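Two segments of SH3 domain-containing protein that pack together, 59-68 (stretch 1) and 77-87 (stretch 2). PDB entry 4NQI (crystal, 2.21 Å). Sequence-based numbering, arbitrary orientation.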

# COMPACT_ATOMS: atom_id res chain seq x y z
N LEU B 59 2.13 -13.02 -8.49
CA LEU B 59 0.73 -12.91 -8.92
C LEU B 59 0.63 -12.38 -10.35
O LEU B 59 -0.12 -12.91 -11.17
CB LEU B 59 -0.06 -12.02 -7.97
CG LEU B 59 -1.50 -11.67 -8.38
CD1 LEU B 59 -2.33 -12.92 -8.61
CD2 LEU B 59 -2.17 -10.77 -7.35
N ALA B 60 1.40 -11.33 -10.64
CA ALA B 60 1.47 -10.78 -11.99
C ALA B 60 1.88 -11.84 -13.02
O ALA B 60 1.31 -11.90 -14.11
CB ALA B 60 2.42 -9.60 -12.03
N ASP B 61 2.86 -12.66 -12.67
CA ASP B 61 3.36 -13.69 -13.57
C ASP B 61 2.33 -14.78 -13.86
O ASP B 61 2.24 -15.27 -14.99
CB ASP B 61 4.65 -14.32 -13.02
CG ASP B 61 5.26 -15.33 -13.98
OD1 ASP B 61 5.95 -14.91 -14.93
OD2 ASP B 61 5.06 -16.55 -13.77
N THR B 62 1.55 -15.15 -12.84
CA THR B 62 0.49 -16.15 -13.02
C THR B 62 -0.59 -15.64 -13.97
O THR B 62 -1.18 -16.41 -14.71
CB THR B 62 -0.15 -16.57 -11.67
OG1 THR B 62 -0.90 -15.47 -11.13
CG2 THR B 62 0.91 -17.00 -10.68
N LEU B 63 -0.83 -14.33 -13.94
CA LEU B 63 -1.80 -13.71 -14.84
C LEU B 63 -1.28 -13.68 -16.27
O LEU B 63 -2.04 -13.90 -17.22
CB LEU B 63 -2.14 -12.29 -14.36
CG LEU B 63 -2.92 -12.20 -13.05
CD1 LEU B 63 -3.00 -10.77 -12.55
CD2 LEU B 63 -4.32 -12.76 -13.23
N THR B 64 0.02 -13.42 -16.42
CA THR B 64 0.67 -13.44 -17.73
C THR B 64 0.58 -14.84 -18.35
O THR B 64 0.36 -14.98 -19.55
CB THR B 64 2.15 -13.02 -17.63
OG1 THR B 64 2.23 -11.66 -17.19
CG2 THR B 64 2.83 -13.13 -18.98
N ARG B 65 0.74 -15.86 -17.51
CA ARG B 65 0.72 -17.25 -17.98
C ARG B 65 -0.65 -17.69 -18.49
O ARG B 65 -0.76 -18.71 -19.17
CB ARG B 65 1.22 -18.20 -16.88
CG ARG B 65 2.71 -18.05 -16.56
CD ARG B 65 3.18 -19.13 -15.60
NE ARG B 65 2.94 -20.46 -16.13
CZ ARG B 65 3.79 -21.11 -16.92
NH1 ARG B 65 4.94 -20.55 -17.27
NH2 ARG B 65 3.49 -22.32 -17.37
N LEU B 66 -1.70 -16.93 -18.16
CA LEU B 66 -3.03 -17.19 -18.70
C LEU B 66 -3.02 -17.02 -20.22
O LEU B 66 -3.75 -17.70 -20.94
CB LEU B 66 -4.06 -16.24 -18.09
CG LEU B 66 -4.37 -16.31 -16.60
CD1 LEU B 66 -5.43 -15.28 -16.21
CD2 LEU B 66 -4.84 -17.70 -16.21
N THR B 67 -2.16 -16.12 -20.69
CA THR B 67 -2.09 -15.77 -22.11
C THR B 67 -1.34 -16.81 -22.94
O THR B 67 -1.18 -16.63 -24.15
CB THR B 67 -1.41 -14.41 -22.31
OG1 THR B 67 -0.02 -14.50 -21.94
CG2 THR B 67 -2.08 -13.34 -21.46
N ILE B 68 -0.86 -17.87 -22.30
CA ILE B 68 -0.21 -18.96 -23.01
C ILE B 68 -1.23 -19.67 -23.90
O ILE B 68 -0.96 -19.96 -25.07
CB ILE B 68 0.44 -19.97 -22.04
CG1 ILE B 68 1.59 -19.31 -21.27
CG2 ILE B 68 0.94 -21.19 -22.80
CD1 ILE B 68 2.06 -20.11 -20.07
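Stretch 2, residues 77-87: GFKKLADAIKD

Antiparallel helices pack closely where small residues meet at the point of contact, and these two segments of an SH3 domain-containing protein illustrate the principle. Stretch 2 is helical from Gly77 to Asp87, part of a longer helix that extends beyond the segment at both ends. Against it lies the helix of residues 59-64, which begins earlier in the chain. The N-to-C directions of the two axes differ by 165°, with a signed crossing angle of -165°, and the axes approach to 8.2 Å. Running in opposite senses, the segments pair the beginning of stretch 1 with the later residues of stretch 2, and its later residues with Phe78 and Lys79.

Leu59 opens the interface. Its CA-to-CB bond points sideways, but the end of the side chain comes nearer the partner helix, bringing CD2 to 4.3 Å from CD1 of Ile85. One residue on, Ala60 points toward stretch 2, and its CA lies 4.6 Å from the CA of Ala82. Such an approach suits two residues whose side chains end at CB: the O atom of Ala60 is 3.4 Å from CB of Ala82, while CB of Ala60 lies 4.1 Å from CB of Lys86 and 4.3 Å from CG2 of Ile85. Asp61 points away and Thr62 sideways, and neither touches stretch 2; Thr62 instead turns back on its own helix, its OG1 donating a hydrogen bond to O of Leu59 at 2.7 Å.

Leu63 is the classic knob into a hole, seated among Phe78, Leu81, Ala82 and Ile85. Its CD1 is 3.9 Å from both CG of Leu81 and CD1 of Ile85, and its CB is 3.8 Å from CB of Ala82. Thr64 flanks this apolar centre. Its OG1 donates a hydrogen bond to O of Ala60 at 3.2 Å, satisfying the hydroxyl within its own segment even as the same OG1 sits 3.3 Å from CB of Ala82. Its methyl CG2 lies 4.0 Å from NZ of Lys79.

Arg65 does not reach the partner, but Leu66 does: its CD1 sits over one face of the Phe78 ring, 3.8 Å from the centroid of that ring and 12° off its normal, a CH-pi contact. Thr67 completes the contact, with CG2 4.0 Å from N of Lys79 and 4.1 Å from CB of Phe78; Ile68 lies out of reach. No hydrogen bond joins the modelled atoms of the two segments, which bury 522 Å² between them, chiefly through side-chain packing.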

# COMPACT_ATOMS: atom_id res chain seq x y z
N GLY B 77 -6.81 -8.53 -22.06
CA GLY B 77 -7.17 -8.02 -20.75
C GLY B 77 -6.29 -8.58 -19.64
O GLY B 77 -5.85 -7.83 -18.75
N PHE B 78 -6.05 -9.88 -19.69
CA PHE B 78 -5.20 -10.56 -18.71
C PHE B 78 -3.79 -9.97 -18.71
O PHE B 78 -3.23 -9.68 -17.65
CB PHE B 78 -5.13 -12.06 -19.02
CG PHE B 78 -6.45 -12.78 -18.88
CD1 PHE B 78 -7.40 -12.34 -17.97
CD2 PHE B 78 -6.73 -13.90 -19.64
CE1 PHE B 78 -8.61 -13.00 -17.83
CE2 PHE B 78 -7.94 -14.56 -19.51
CZ PHE B 78 -8.88 -14.11 -18.60
N LYS B 79 -3.23 -9.80 -19.90
CA LYS B 79 -1.89 -9.23 -20.05
C LYS B 79 -1.82 -7.82 -19.49
O LYS B 79 -0.85 -7.45 -18.82
CB LYS B 79 -1.48 -9.22 -21.52
CG LYS B 79 -0.13 -8.57 -21.80
CD LYS B 79 0.98 -9.27 -21.03
CE LYS B 79 2.36 -8.76 -21.43
NZ LYS B 79 3.44 -9.61 -20.86
N LYS B 80 -2.86 -7.05 -19.76
CA LYS B 80 -2.92 -5.66 -19.33
C LYS B 80 -3.04 -5.57 -17.80
O LYS B 80 -2.46 -4.68 -17.18
CB LYS B 80 -4.11 -4.97 -20.01
CG LYS B 80 -4.07 -3.46 -19.92
CD LYS B 80 -5.17 -2.84 -20.78
CE LYS B 80 -5.31 -1.37 -20.47
NZ LYS B 80 -5.41 -1.17 -18.99
N LEU B 81 -3.79 -6.49 -17.22
CA LEU B 81 -3.93 -6.57 -15.76
C LEU B 81 -2.59 -6.95 -15.13
O LEU B 81 -2.19 -6.37 -14.12
CB LEU B 81 -5.02 -7.58 -15.37
CG LEU B 81 -5.21 -7.86 -13.88
CD1 LEU B 81 -5.55 -6.58 -13.14
CD2 LEU B 81 -6.30 -8.90 -13.65
N ALA B 82 -1.91 -7.92 -15.74
CA ALA B 82 -0.60 -8.37 -15.27
C ALA B 82 0.43 -7.24 -15.27
O ALA B 82 1.15 -7.05 -14.29
CB ALA B 82 -0.11 -9.54 -16.11
N ASP B 83 0.49 -6.50 -16.37
CA ASP B 83 1.44 -5.39 -16.50
C ASP B 83 1.19 -4.30 -15.46
O ASP B 83 2.13 -3.70 -14.93
CB ASP B 83 1.37 -4.78 -17.91
CG ASP B 83 1.99 -5.68 -18.96
OD1 ASP B 83 2.67 -6.66 -18.59
OD2 ASP B 83 1.81 -5.40 -20.16
N ALA B 84 -0.09 -4.03 -15.18
CA ALA B 84 -0.46 -3.00 -14.22
C ALA B 84 -0.02 -3.38 -12.81
O ALA B 84 0.60 -2.58 -12.10
CB ALA B 84 -1.96 -2.76 -14.26
N ILE B 85 -0.33 -4.61 -12.40
CA ILE B 85 0.06 -5.11 -11.09
C ILE B 85 1.58 -5.17 -10.94
O ILE B 85 2.12 -4.81 -9.89
CB ILE B 85 -0.57 -6.50 -10.79
CG1 ILE B 85 -2.10 -6.36 -10.67
CG2 ILE B 85 -0.01 -7.09 -9.51
CD1 ILE B 85 -2.80 -7.64 -10.24
N LYS B 86 2.28 -5.59 -11.99
CA LYS B 86 3.74 -5.62 -11.97
C LYS B 86 4.32 -4.23 -11.74
O LYS B 86 5.14 -4.02 -10.84
CB LYS B 86 4.29 -6.22 -13.26
CG LYS B 86 5.81 -6.31 -13.28
N ASP B 87 3.89 -3.27 -12.56
CA ASP B 87 4.38 -1.90 -12.46
C ASP B 87 4.11 -1.29 -11.08
O ASP B 87 4.97 -0.62 -10.52
CB ASP B 87 3.79 -1.04 -13.57
CG ASP B 87 4.39 -1.35 -14.93
OD1 ASP B 87 5.48 -1.95 -14.97
OD2 ASP B 87 3.76 -0.99 -15.95